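Local coordinates for sulfonate ABC transporter, periplasmic sulfonate-binding protein SsuA (Methylobacillus flagellatus, PDB 3UIF) that probably binds sulfonates or related sulfate esters in the periplasm and hands them to an ABC transporter for import, at residues 269-274 against 321-326; 92-97 against 308-313; 100-105 against 175-180; 121-126 against 168-173; 11-16 against 51-56. All blocks are in the same frame, centred on the assembly; numbering follows the deposited sequence.

The five contacts form two close pairs, with contact 5 touching neither. Contacts 1 and 2, centres about 9 Å apart, touch at a probable hydrogen bond between R269 O and T97 N; a glycerol, probably from the crystallisation liquor, bonds to both. R269 also packs on N100 of contact 3. Contacts 3 and 4, centres about 10 Å apart, share one sheet, since strands 102-106 and 169-172 are neighbours. Contact 5 lies in the other sheet, which contact 2 also reaches; its nearest atoms are about 7 Å from contact 4. One sulfate lies between these two, beside H125 and about 3 Å from the side chain of M53, consistent with an anion site between two lobes.

Contact 1: 269-274 against 321-326; sequences RWSPLY and GFWTPN
W323 offers one face of its indole to the S271-P272 turn. P272 CD sits over the six-membered ring, 3.5 Å from its centroid, and S271 CA lies over the five-membered ring. Both are CH-pi contacts. F322 puts its CD1 over the opposite indole face, so the ring is held between its own neighbour and the other loop. With CG anti to the carbonyl carbon (chi1 -73°), the indole reaches back along the turn toward W270. Its NE1 is bonded to the carbonyl of R267. Without the indole, as with a leucine here, S271 and P272 would probably lose the flat surface beneath them, and the R267 carbonyl this donor. The facing loop is shaped by an ST turn: S271 OG accepts from L273 N at 3.3 Å. The contact brings the chain after helix 308-316 onto the loop before helix 276-291. V229 of helix 215-233 and L314 of helix 308-316 also touch W323. At T324 the backbone takes over. Its carbonyl carbon is 3.5 Å from L273 CD1, and the same methyl lies 3.8 Å from W323 CB. P325 follows at the more exposed end, where its CD is 4.1 Å from L273 CD1.

Contact 2: 92-97 against 308-313; sequences VAPWGT and HFVATA
V92 lays its CG1 methyl obliquely against the ring of F309, 3.8 Å from CD2. A chi1 of -66° swings CG1 opposite the carbonyl carbon and onto the helix. The next helix residue, V310, uses one branch. Its CG2 lies 3.6 Å from V92 O and 4.1 Å from P94 CD, and also reaches A93 CA. Beside these apolar contacts a water joins the two backbones. It donates to V92 O at 2.9 Å and accepts from V310 N at 2.9 Å. V92 and A93 form a classic beta bulge opposite V204 of strand 202-207, at a corner of the chain. Helix 308-316 begins here, and V310 N lies in its first turn, where the helix itself supplies no carbonyl. Y274 touches both P94 and V310, and V222 of helix 215-233 packs on F309. The chemistry is thus apolar side chains around one bridged pair of polar backbone atoms: the water gives V310 N an acceptor and V92 O a donor within a buried contact.

Contact 3: 100-105 against 175-180; sequences NSYLVV and DSYILE
Y102 meets the first turn of the helix with two parts of its side chain. Its CB lies 3.4 Å from S176 OG, a hydroxyl bonded to the carbonyl of L173. Further out, the ring meets that of Y177 in an oblique pair, planes at 69° and centroids 5.2 Å apart. The closest ring carbons are Y102 CE2 and Y177 CE2, at 3.7 Å. Y102 OH lies at the edge of the Y177 ring, near its plane. The two phenol oxygens have separate partners: E258 for Y102 and K192 for Y177. Two residues on, V104 splits its branches. CG2 packs on S176 CB at 3.6 Å. CG1, anti to the backbone N (chi1 -160°), reaches L179 CD1 at 3.8 Å. L162 of helix 155-164 also touches V104 and L179. Helix 176-180 runs over strand 102-105, the axes 9.4 Å apart and inclined at 31°. Such helix cover, with strand 102-106 antiparallel between 169-172 and 185-190, is typical of a type 2 periplasmic binding protein lobe.

Contact 4: 121-126 against 168-173; sequences KIALHR and DGFFSL. With SO4 (sulfate ion), chain B.
D168 and K121 are joined by both backbone and side chain at the start of two parallel strands. D168 N donates to K121 O at 2.8 Å, and in return K121 N donates to D168 OD2 at 3.2 Å. The carboxylate accepts through its anti lone pair; its CG is folded beside the backbone N (chi1 -51°), facing K121. K121 O takes a second, weak bond from G169 N. Shortening D168 to an alanine removes the carboxylate, and K121 N is then likely to lack this acceptor, with the strand start held by backbone bonds alone. The ladder continues with A123 N to G169 O at 2.8 Å and F171 N to A123 O at 2.9 Å. On one face A123 CB packs against F170 CD1 at 3.7 Å. On the other, L124 and F171 lie side by side, with L124 CD1 4.1 Å from F171 CB. Past the ladder a water bridges H125 N and F171 O. H125 ND1 bonds O3 of a sulfate, at a distance too short to be trusted; R128 also binds this ion. It probably came from the crystallisation liquor, but may mark the ligand pocket. Neighbouring parallel strands linked through helices, with strand 149-151 outermost, are typical of the alpha/beta lobe of a type 2 periplasmic binding protein, whose ligand-binding loops commonly follow the C-terminal ends of the strands.

Contact 5: 11-16 against 51-56; sequences ASVATN and AAMASV
A51 is bonded through both its backbone groups to strand 11-16. A51 N donates to S12 O at 2.8 Å. A14 N donates to A51 O at 2.7 Å. Between these bonds V13 pairs with A51 as a parallel bridge, and V13 CA makes a CA-H...O contact to A51 O. The side chain of V13 reaches over the turn that follows. With chi1 at 178°, CG1 extends away from the backbone N and lies 3.7 Å from M53 CG. CG2 meets V56 CG2 at 3.9 Å, the two side chains crossing at about a right angle. M53 is a selenomethionine, and its end comes within about 3 Å of a sulfate, probably from the crystallisation liquor. The turn is closed by S55 N bonded to A52 O at 2.8 Å. Further out, Y74 of strand 71-75 touches V13 and V56, and I60 of helix 56-65 touches A11 and A51. Strand 6-17 runs parallel between 44-51 and 71-75 and pairs antiparallel with 20-23; the turn leads into helix 56-65.

Contact 1: 269-274 against 321-326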
# COMPACT_ATOMS: atom_id res chain seq x y z
N ARG A 269 -9.96 -6.39 2.38
CA ARG A 269 -8.86 -5.44 2.41
C ARG A 269 -7.51 -6.10 2.65
O ARG A 269 -6.46 -5.52 2.37
CB ARG A 269 -9.12 -4.34 3.45
CG ARG A 269 -10.27 -3.40 3.12
CD ARG A 269 -10.02 -2.48 1.93
NE ARG A 269 -8.89 -1.59 2.17
CZ ARG A 269 -8.96 -0.39 2.75
NH1 ARG A 269 -10.12 0.11 3.17
NH2 ARG A 269 -7.86 0.33 2.90
N TRP A 270 -7.54 -7.33 3.16
CA TRP A 270 -6.35 -8.05 3.56
C TRP A 270 -6.02 -9.16 2.59
O TRP A 270 -5.11 -9.94 2.82
CB TRP A 270 -6.55 -8.61 4.97
CG TRP A 270 -6.55 -7.54 6.04
CD1 TRP A 270 -7.65 -6.86 6.57
CD2 TRP A 270 -5.39 -6.98 6.74
NE1 TRP A 270 -7.26 -5.95 7.52
CE2 TRP A 270 -5.93 -5.96 7.67
CE3 TRP A 270 -4.01 -7.20 6.70
CZ2 TRP A 270 -5.09 -5.22 8.52
CZ3 TRP A 270 -3.19 -6.45 7.56
CH2 TRP A 270 -3.72 -5.48 8.44
N SER A 271 -6.76 -9.23 1.49
CA SER A 271 -6.66 -10.34 0.55
C SER A 271 -5.27 -10.49 -0.07
O SER A 271 -4.67 -9.52 -0.52
CB SER A 271 -7.72 -10.21 -0.54
OG SER A 271 -7.56 -11.22 -1.53
N PRO A 272 -4.74 -11.71 -0.09
CA PRO A 272 -3.44 -12.01 -0.69
C PRO A 272 -3.57 -12.59 -2.09
O PRO A 272 -2.59 -13.02 -2.69
CB PRO A 272 -2.87 -13.06 0.26
CG PRO A 272 -4.09 -13.80 0.73
CD PRO A 272 -5.20 -12.80 0.80
N LEU A 273 -4.79 -12.61 -2.62
CA LEU A 273 -5.06 -13.21 -3.92
C LEU A 273 -4.43 -12.44 -5.07
O LEU A 273 -4.42 -11.21 -5.08
CB LEU A 273 -6.57 -13.35 -4.13
CG LEU A 273 -7.28 -14.23 -3.10
CD1 LEU A 273 -8.73 -14.43 -3.48
CD2 LEU A 273 -6.59 -15.59 -2.95
N TYR A 274 -3.89 -13.20 -6.02
CA TYR A 274 -3.31 -12.64 -7.22
C TYR A 274 -4.39 -12.57 -8.27
O TYR A 274 -4.24 -13.10 -9.36
CB TYR A 274 -2.12 -13.50 -7.70
CG TYR A 274 -0.88 -13.38 -6.82
CD1 TYR A 274 -0.82 -14.03 -5.57
CD2 TYR A 274 0.23 -12.61 -7.22
CE1 TYR A 274 0.29 -13.92 -4.76
CE2 TYR A 274 1.35 -12.49 -6.42
CZ TYR A 274 1.37 -13.15 -5.19
OH TYR A 274 2.47 -13.05 -4.37
N GLY A 321 -11.03 -20.90 0.53
CA GLY A 321 -12.27 -20.15 0.34
C GLY A 321 -12.51 -18.97 1.27
O GLY A 321 -13.62 -18.45 1.36
N PHE A 322 -11.46 -18.52 1.97
CA PHE A 322 -11.60 -17.48 2.98
C PHE A 322 -11.65 -16.07 2.34
O PHE A 322 -12.40 -15.21 2.80
CB PHE A 322 -10.49 -17.63 4.05
CG PHE A 322 -10.57 -16.60 5.14
CD1 PHE A 322 -9.79 -15.43 5.07
CD2 PHE A 322 -11.43 -16.78 6.22
CE1 PHE A 322 -9.87 -14.47 6.07
CE2 PHE A 322 -11.51 -15.83 7.22
CZ PHE A 322 -10.74 -14.67 7.14
N TRP A 323 -10.86 -15.86 1.28
CA TRP A 323 -10.95 -14.68 0.41
C TRP A 323 -11.63 -15.01 -0.90
O TRP A 323 -11.72 -16.18 -1.28
CB TRP A 323 -9.56 -14.10 0.18
CG TRP A 323 -9.00 -13.41 1.40
CD1 TRP A 323 -9.35 -12.15 1.89
CD2 TRP A 323 -8.00 -13.92 2.35
NE1 TRP A 323 -8.65 -11.86 3.02
CE2 TRP A 323 -7.83 -12.87 3.36
CE3 TRP A 323 -7.26 -15.10 2.46
CZ2 TRP A 323 -6.93 -13.01 4.41
CZ3 TRP A 323 -6.37 -15.22 3.53
CH2 TRP A 323 -6.21 -14.21 4.48
N THR A 324 -12.13 -14.00 -1.61
CA THR A 324 -12.75 -14.20 -2.94
C THR A 324 -12.02 -13.37 -3.99
O THR A 324 -11.76 -12.21 -3.73
CB THR A 324 -14.24 -13.80 -2.98
OG1 THR A 324 -14.38 -12.38 -2.80
CG2 THR A 324 -15.06 -14.54 -1.93
N PRO A 325 -11.72 -13.94 -5.18
CA PRO A 325 -11.01 -13.17 -6.21
C PRO A 325 -11.90 -12.08 -6.82
O PRO A 325 -13.09 -12.31 -7.00
CB PRO A 325 -10.67 -14.24 -7.26
CG PRO A 325 -11.72 -15.27 -7.12
CD PRO A 325 -12.10 -15.28 -5.67
N ASN A 326 -11.33 -10.90 -7.10
CA ASN A 326 -12.07 -9.82 -7.78
C ASN A 326 -11.85 -9.89 -9.29
O ASN A 326 -10.75 -10.21 -9.75
CB ASN A 326 -11.62 -8.44 -7.30
CG ASN A 326 -11.62 -8.29 -5.79
OD1 ASN A 326 -12.64 -8.45 -5.13
ND2 ASN A 326 -10.46 -7.92 -5.24

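Contact 2: 92-97 against 308-313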
# COMPACT_ATOMS: atom_id res chain seq x y z
N VAL A 92 5.71 -11.94 -3.18
CA VAL A 92 5.42 -13.31 -2.71
C VAL A 92 4.23 -13.40 -1.75
O VAL A 92 3.77 -14.50 -1.44
CB VAL A 92 6.65 -14.01 -2.08
CG1 VAL A 92 7.73 -14.25 -3.14
CG2 VAL A 92 7.17 -13.23 -0.88
N ALA A 93 3.75 -12.24 -1.29
CA ALA A 93 2.52 -12.14 -0.50
C ALA A 93 1.96 -10.71 -0.56
O ALA A 93 2.49 -9.79 0.09
CB ALA A 93 2.77 -12.56 0.95
N PRO A 94 0.89 -10.51 -1.36
CA PRO A 94 0.20 -9.23 -1.42
C PRO A 94 -0.46 -8.97 -0.08
O PRO A 94 -1.03 -9.89 0.51
CB PRO A 94 -0.86 -9.45 -2.51
CG PRO A 94 -0.42 -10.64 -3.28
CD PRO A 94 0.28 -11.49 -2.27
N TRP A 95 -0.37 -7.73 0.42
CA TRP A 95 -0.94 -7.41 1.71
C TRP A 95 -2.38 -6.91 1.65
O TRP A 95 -2.98 -6.55 2.66
CB TRP A 95 -0.04 -6.45 2.48
CG TRP A 95 0.12 -5.05 1.91
CD1 TRP A 95 -0.70 -4.39 0.99
CD2 TRP A 95 1.16 -4.06 2.26
NE1 TRP A 95 -0.25 -3.13 0.74
CE2 TRP A 95 0.85 -2.85 1.47
CE3 TRP A 95 2.26 -4.05 3.11
CZ2 TRP A 95 1.64 -1.70 1.54
CZ3 TRP A 95 3.04 -2.88 3.18
CH2 TRP A 95 2.73 -1.74 2.41
N GLY A 96 -2.95 -6.91 0.45
CA GLY A 96 -4.29 -6.44 0.23
C GLY A 96 -4.30 -5.02 -0.29
O GLY A 96 -3.43 -4.61 -1.09
N THR A 97 -5.28 -4.25 0.14
CA THR A 97 -5.36 -2.89 -0.33
C THR A 97 -5.10 -1.98 0.82
O THR A 97 -5.79 -1.99 1.84
CB THR A 97 -6.70 -2.55 -1.01
OG1 THR A 97 -7.77 -3.18 -0.30
CG2 THR A 97 -6.69 -3.04 -2.46
N HIS A 308 2.94 -18.58 -6.38
CA HIS A 308 3.15 -19.96 -5.93
C HIS A 308 3.09 -20.18 -4.43
O HIS A 308 2.60 -21.21 -3.98
CB HIS A 308 4.44 -20.56 -6.53
CG HIS A 308 4.87 -21.87 -5.89
ND1 HIS A 308 4.19 -23.03 -6.06
CD2 HIS A 308 5.96 -22.16 -5.05
CE1 HIS A 308 4.81 -24.02 -5.37
NE2 HIS A 308 5.89 -23.49 -4.75
N PHE A 309 3.58 -19.20 -3.66
CA PHE A 309 3.67 -19.33 -2.20
C PHE A 309 2.35 -19.14 -1.44
O PHE A 309 2.12 -19.81 -0.42
CB PHE A 309 4.76 -18.41 -1.66
CG PHE A 309 6.10 -18.70 -2.25
CD1 PHE A 309 6.84 -19.80 -1.83
CD2 PHE A 309 6.61 -17.90 -3.27
CE1 PHE A 309 8.07 -20.10 -2.40
CE2 PHE A 309 7.85 -18.18 -3.84
CZ PHE A 309 8.58 -19.29 -3.40
N VAL A 310 1.51 -18.23 -1.93
CA VAL A 310 0.19 -18.00 -1.36
C VAL A 310 -0.74 -19.20 -1.67
O VAL A 310 -1.47 -19.69 -0.78
CB VAL A 310 -0.39 -16.67 -1.88
CG1 VAL A 310 -1.91 -16.60 -1.72
CG2 VAL A 310 0.33 -15.49 -1.22
N ALA A 311 -0.67 -19.67 -2.91
CA ALA A 311 -1.34 -20.90 -3.34
C ALA A 311 -0.98 -22.08 -2.42
O ALA A 311 -1.88 -22.76 -1.90
CB ALA A 311 -1.02 -21.22 -4.79
N THR A 312 0.32 -22.33 -2.21
CA THR A 312 0.75 -23.41 -1.31
C THR A 312 0.23 -23.16 0.11
O THR A 312 -0.35 -24.07 0.74
CB THR A 312 2.28 -23.64 -1.33
OG1 THR A 312 2.70 -23.99 -2.65
CG2 THR A 312 2.70 -24.75 -0.38
N ALA A 313 0.39 -21.93 0.59
CA ALA A 313 -0.00 -21.55 1.95
C ALA A 313 -1.50 -21.69 2.24
O ALA A 313 -1.86 -22.21 3.30
CB ALA A 313 0.48 -20.14 2.28
O HOH W 1 3.02 -16.36 -3.54

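Contact 3: 100-105 against 175-180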
# COMPACT_ATOMS: atom_id res chain seq x y z
N ASN A 100 -7.44 3.95 0.51
CA ASN A 100 -8.25 4.70 -0.43
C ASN A 100 -7.61 6.06 -0.72
O ASN A 100 -6.67 6.49 -0.03
CB ASN A 100 -9.69 4.89 0.10
CG ASN A 100 -10.46 3.58 0.18
OD1 ASN A 100 -10.80 2.97 -0.84
ND2 ASN A 100 -10.76 3.15 1.40
N SER A 101 -8.09 6.72 -1.77
CA SER A 101 -7.74 8.11 -2.01
C SER A 101 -8.98 8.95 -2.01
O SER A 101 -10.08 8.42 -2.15
CB SER A 101 -6.98 8.28 -3.31
OG SER A 101 -5.80 7.51 -3.27
N TYR A 102 -8.81 10.26 -1.85
CA TYR A 102 -9.91 11.16 -1.53
C TYR A 102 -9.72 12.51 -2.21
O TYR A 102 -8.60 13.03 -2.24
CB TYR A 102 -9.98 11.38 -0.01
CG TYR A 102 -10.13 10.11 0.81
CD1 TYR A 102 -9.02 9.36 1.19
CD2 TYR A 102 -11.38 9.67 1.20
CE1 TYR A 102 -9.16 8.20 1.94
CE2 TYR A 102 -11.54 8.52 1.95
CZ TYR A 102 -10.43 7.79 2.32
OH TYR A 102 -10.63 6.67 3.07
N LEU A 103 -10.80 13.06 -2.75
CA LEU A 103 -10.81 14.45 -3.23
C LEU A 103 -11.55 15.30 -2.23
O LEU A 103 -12.70 15.01 -1.86
CB LEU A 103 -11.46 14.55 -4.61
CG LEU A 103 -11.38 15.89 -5.36
CD1 LEU A 103 -9.95 16.33 -5.66
CD2 LEU A 103 -12.18 15.82 -6.64
N VAL A 104 -10.86 16.34 -1.78
CA VAL A 104 -11.34 17.23 -0.73
C VAL A 104 -11.40 18.62 -1.32
O VAL A 104 -10.49 19.04 -2.02
CB VAL A 104 -10.33 17.30 0.43
CG1 VAL A 104 -10.99 17.80 1.70
CG2 VAL A 104 -9.65 15.94 0.65
N VAL A 105 -12.49 19.32 -1.03
CA VAL A 105 -12.67 20.72 -1.41
C VAL A 105 -12.93 21.56 -0.16
O VAL A 105 -13.34 21.02 0.86
CB VAL A 105 -13.81 20.92 -2.45
CG1 VAL A 105 -13.43 20.31 -3.79
CG2 VAL A 105 -15.15 20.39 -1.95
N ASP A 175 -5.80 10.99 5.60
CA ASP A 175 -5.51 12.27 6.27
C ASP A 175 -6.54 13.34 5.91
O ASP A 175 -6.71 14.33 6.62
CB ASP A 175 -4.09 12.74 5.96
CG ASP A 175 -3.77 12.67 4.48
OD1 ASP A 175 -3.70 11.54 3.95
OD2 ASP A 175 -3.58 13.73 3.85
N SER A 176 -7.23 13.13 4.80
CA SER A 176 -8.33 14.01 4.39
C SER A 176 -9.39 14.23 5.49
O SER A 176 -9.93 15.33 5.61
CB SER A 176 -8.99 13.46 3.12
OG SER A 176 -8.03 13.17 2.12
N TYR A 177 -9.66 13.19 6.28
CA TYR A 177 -10.72 13.22 7.30
C TYR A 177 -10.51 14.24 8.41
O TYR A 177 -11.48 14.75 8.99
CB TYR A 177 -10.89 11.83 7.92
CG TYR A 177 -11.68 10.90 7.04
CD1 TYR A 177 -13.04 11.14 6.77
CD2 TYR A 177 -11.07 9.77 6.48
CE1 TYR A 177 -13.77 10.28 5.96
CE2 TYR A 177 -11.79 8.92 5.67
CZ TYR A 177 -13.13 9.17 5.41
OH TYR A 177 -13.82 8.30 4.61
N ILE A 178 -9.24 14.53 8.70
CA ILE A 178 -8.86 15.57 9.66
C ILE A 178 -9.48 16.89 9.22
O ILE A 178 -10.05 17.62 10.04
CB ILE A 178 -7.33 15.64 9.81
CG1 ILE A 178 -6.82 14.45 10.61
CG2 ILE A 178 -6.91 16.90 10.55
CD1 ILE A 178 -5.33 14.28 10.58
N LEU A 179 -9.38 17.18 7.92
CA LEU A 179 -9.99 18.36 7.31
C LEU A 179 -11.49 18.45 7.54
O LEU A 179 -12.02 19.54 7.74
CB LEU A 179 -9.69 18.41 5.80
CG LEU A 179 -8.24 18.70 5.39
CD1 LEU A 179 -8.04 18.54 3.90
CD2 LEU A 179 -7.82 20.08 5.87
N GLU A 180 -12.18 17.31 7.51
CA GLU A 180 -13.59 17.33 7.90
C GLU A 180 -13.69 17.62 9.39
O GLU A 180 -14.47 18.48 9.80
CB GLU A 180 -14.31 16.03 7.54
CG GLU A 180 -14.07 15.57 6.11
CD GLU A 180 -15.24 14.80 5.52
OE1 GLU A 180 -15.67 13.76 6.11
OE2 GLU A 180 -15.70 15.22 4.45

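Contact 4: 121-126 against 168-173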
# COMPACT_ATOMS: atom_id res chain seq x y z
N LYS A 121 -6.93 25.10 -9.06
CA LYS A 121 -5.74 24.62 -8.33
C LYS A 121 -6.04 23.38 -7.48
O LYS A 121 -6.89 23.42 -6.59
CB LYS A 121 -5.19 25.73 -7.42
CG LYS A 121 -4.10 26.60 -8.05
CD LYS A 121 -3.89 27.91 -7.29
CE LYS A 121 -4.74 29.04 -7.85
NZ LYS A 121 -4.93 30.16 -6.87
N ILE A 122 -5.35 22.28 -7.77
CA ILE A 122 -5.45 21.07 -6.95
C ILE A 122 -4.07 20.68 -6.39
O ILE A 122 -3.12 20.42 -7.15
CB ILE A 122 -6.13 19.88 -7.68
CG1 ILE A 122 -7.53 20.27 -8.17
CG2 ILE A 122 -6.24 18.66 -6.76
CD1 ILE A 122 -8.06 19.41 -9.29
N ALA A 123 -4.00 20.66 -5.05
CA ALA A 123 -2.82 20.24 -4.31
C ALA A 123 -2.68 18.72 -4.36
O ALA A 123 -3.57 17.99 -3.92
CB ALA A 123 -2.90 20.72 -2.86
N LEU A 124 -1.58 18.24 -4.93
CA LEU A 124 -1.34 16.81 -5.06
C LEU A 124 0.14 16.50 -4.96
O LEU A 124 0.96 17.10 -5.66
CB LEU A 124 -1.89 16.29 -6.39
CG LEU A 124 -1.39 14.94 -6.92
CD1 LEU A 124 -1.94 13.75 -6.13
CD2 LEU A 124 -1.72 14.81 -8.41
N HIS A 125 0.50 15.54 -4.10
CA HIS A 125 1.90 15.17 -3.98
C HIS A 125 2.37 14.30 -5.11
O HIS A 125 2.22 13.08 -5.07
CB HIS A 125 2.20 14.52 -2.64
CG HIS A 125 3.66 14.63 -2.24
ND1 HIS A 125 4.22 13.85 -1.30
CD2 HIS A 125 4.67 15.47 -2.72
CE1 HIS A 125 5.52 14.18 -1.18
NE2 HIS A 125 5.79 15.17 -2.04
N ARG A 126 2.96 14.93 -6.12
CA ARG A 126 3.37 14.24 -7.34
C ARG A 126 4.43 13.16 -7.14
O ARG A 126 5.29 13.28 -6.27
CB ARG A 126 3.81 15.25 -8.39
CG ARG A 126 2.68 16.23 -8.69
CD ARG A 126 2.94 17.00 -9.95
NE ARG A 126 2.53 16.25 -11.13
CZ ARG A 126 2.43 16.79 -12.34
NH1 ARG A 126 2.70 18.08 -12.53
NH2 ARG A 126 2.05 16.03 -13.36
N ASP A 168 -8.09 24.91 -4.60
CA ASP A 168 -9.52 24.68 -4.71
C ASP A 168 -9.86 23.19 -4.52
O ASP A 168 -11.02 22.80 -4.41
CB ASP A 168 -10.01 25.23 -6.05
CG ASP A 168 -9.54 26.69 -6.28
OD1 ASP A 168 -9.98 27.60 -5.54
OD2 ASP A 168 -8.73 26.93 -7.20
N GLY A 169 -8.81 22.36 -4.46
CA GLY A 169 -8.96 20.94 -4.23
C GLY A 169 -7.69 20.31 -3.72
O GLY A 169 -6.59 20.83 -3.91
N PHE A 170 -7.83 19.15 -3.07
CA PHE A 170 -6.69 18.48 -2.45
C PHE A 170 -6.88 16.99 -2.62
O PHE A 170 -7.88 16.43 -2.20
CB PHE A 170 -6.60 18.90 -0.97
CG PHE A 170 -5.56 18.16 -0.16
CD1 PHE A 170 -4.24 18.09 -0.56
CD2 PHE A 170 -5.91 17.57 1.06
CE1 PHE A 170 -3.29 17.42 0.21
CE2 PHE A 170 -4.97 16.91 1.83
CZ PHE A 170 -3.65 16.84 1.41
N PHE A 171 -5.91 16.34 -3.24
CA PHE A 171 -6.00 14.90 -3.43
C PHE A 171 -5.03 14.16 -2.52
O PHE A 171 -3.82 14.39 -2.57
CB PHE A 171 -5.75 14.54 -4.89
CG PHE A 171 -6.35 13.22 -5.29
CD1 PHE A 171 -7.71 13.13 -5.59
CD2 PHE A 171 -5.57 12.06 -5.32
CE1 PHE A 171 -8.27 11.91 -5.94
CE2 PHE A 171 -6.13 10.84 -5.67
CZ PHE A 171 -7.48 10.76 -5.98
N SER A 172 -5.57 13.29 -1.67
CA SER A 172 -4.75 12.61 -0.65
C SER A 172 -5.39 11.33 -0.13
O SER A 172 -6.40 10.87 -0.65
CB SER A 172 -4.48 13.57 0.52
OG SER A 172 -3.32 13.18 1.25
N LEU A 173 -4.80 10.77 0.93
CA LEU A 173 -5.31 9.56 1.57
C LEU A 173 -6.18 9.94 2.76
O LEU A 173 -6.66 11.06 2.83
CB LEU A 173 -4.15 8.68 2.02
CG LEU A 173 -3.04 8.37 1.01
CD1 LEU A 173 -2.05 7.39 1.63
CD2 LEU A 173 -3.58 7.84 -0.31
S SO4 B . 4.42 11.95 1.65
O1 SO4 B . 3.75 11.82 2.97
O2 SO4 B . 4.91 10.58 1.28
O3 SO4 B . 3.49 12.48 0.61
O4 SO4 B . 5.52 12.94 1.69
O HOH W 2 -1.19 14.53 -1.88

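Contact 5: 11-16 against 51-56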
# COMPACT_ATOMS: atom_id res chain seq x y z
N ALA A 11 12.91 -6.03 5.65
CA ALA A 11 12.73 -4.58 5.74
C ALA A 11 11.27 -4.18 5.87
O ALA A 11 10.38 -4.86 5.35
CB ALA A 11 13.36 -3.90 4.53
N SER A 12 11.03 -3.08 6.56
CA SER A 12 9.73 -2.42 6.56
C SER A 12 9.92 -0.90 6.63
O SER A 12 10.98 -0.41 7.03
CB SER A 12 8.92 -2.87 7.76
OG SER A 12 9.48 -2.30 8.95
N VAL A 13 8.88 -0.17 6.25
CA VAL A 13 8.88 1.28 6.43
C VAL A 13 8.45 1.56 7.86
O VAL A 13 7.43 1.02 8.30
CB VAL A 13 7.94 2.00 5.43
CG1 VAL A 13 7.93 3.50 5.69
CG2 VAL A 13 8.37 1.72 4.00
N ALA A 14 9.22 2.37 8.58
CA ALA A 14 9.01 2.60 10.01
C ALA A 14 9.02 4.08 10.40
O ALA A 14 9.71 4.89 9.78
CB ALA A 14 10.04 1.84 10.83
N THR A 15 8.26 4.43 11.43
CA THR A 15 8.13 5.81 11.88
C THR A 15 7.99 5.83 13.41
O THR A 15 7.12 5.13 13.95
CB THR A 15 6.88 6.51 11.26
OG1 THR A 15 6.76 6.18 9.87
CG2 THR A 15 6.96 8.04 11.42
N ASN A 16 8.81 6.63 14.09
CA ASN A 16 8.59 6.87 15.52
C ASN A 16 7.60 8.00 15.82
O ASN A 16 7.83 9.15 15.42
CB ASN A 16 9.91 7.10 16.26
CG ASN A 16 10.92 6.00 16.01
OD1 ASN A 16 10.56 4.90 15.57
ND2 ASN A 16 12.18 6.30 16.26
N ALA A 51 13.10 1.12 8.14
CA ALA A 51 13.55 2.20 7.28
C ALA A 51 12.62 3.38 7.42
O ALA A 51 11.41 3.24 7.26
CB ALA A 51 13.58 1.73 5.84
N ALA A 52 13.17 4.54 7.74
CA ALA A 52 12.39 5.78 7.74
C ALA A 52 11.76 6.01 6.36
O ALA A 52 12.26 5.54 5.31
CB ALA A 52 13.24 6.97 8.16
N MSE A 53 10.65 6.73 6.37
CA MSE A 53 9.80 6.85 5.19
C MSE A 53 10.52 7.40 3.97
O MSE A 53 10.11 7.12 2.85
CB MSE A 53 8.55 7.64 5.56
CG MSE A 53 7.34 7.04 4.85
SE MSE A 53 5.71 7.99 5.45
CE MSE A 53 5.18 8.63 3.65
N ALA A 54 11.59 8.17 4.15
CA ALA A 54 12.42 8.42 2.96
C ALA A 54 13.89 8.03 3.06
O ALA A 54 14.79 8.79 2.71
CB ALA A 54 12.13 9.87 2.23
N SER A 55 14.09 6.80 3.54
CA SER A 55 15.33 6.05 3.43
C SER A 55 15.08 4.89 2.48
O SER A 55 15.97 4.08 2.23
CB SER A 55 15.72 5.48 4.81
OG SER A 55 15.92 6.50 5.78
N VAL A 56 13.85 4.81 1.96
CA VAL A 56 13.38 3.63 1.22
C VAL A 56 14.28 3.26 0.03
O VAL A 56 14.60 2.10 -0.14
CB VAL A 56 11.91 3.76 0.79
CG1 VAL A 56 11.50 2.60 -0.12
CG2 VAL A 56 11.00 3.85 2.02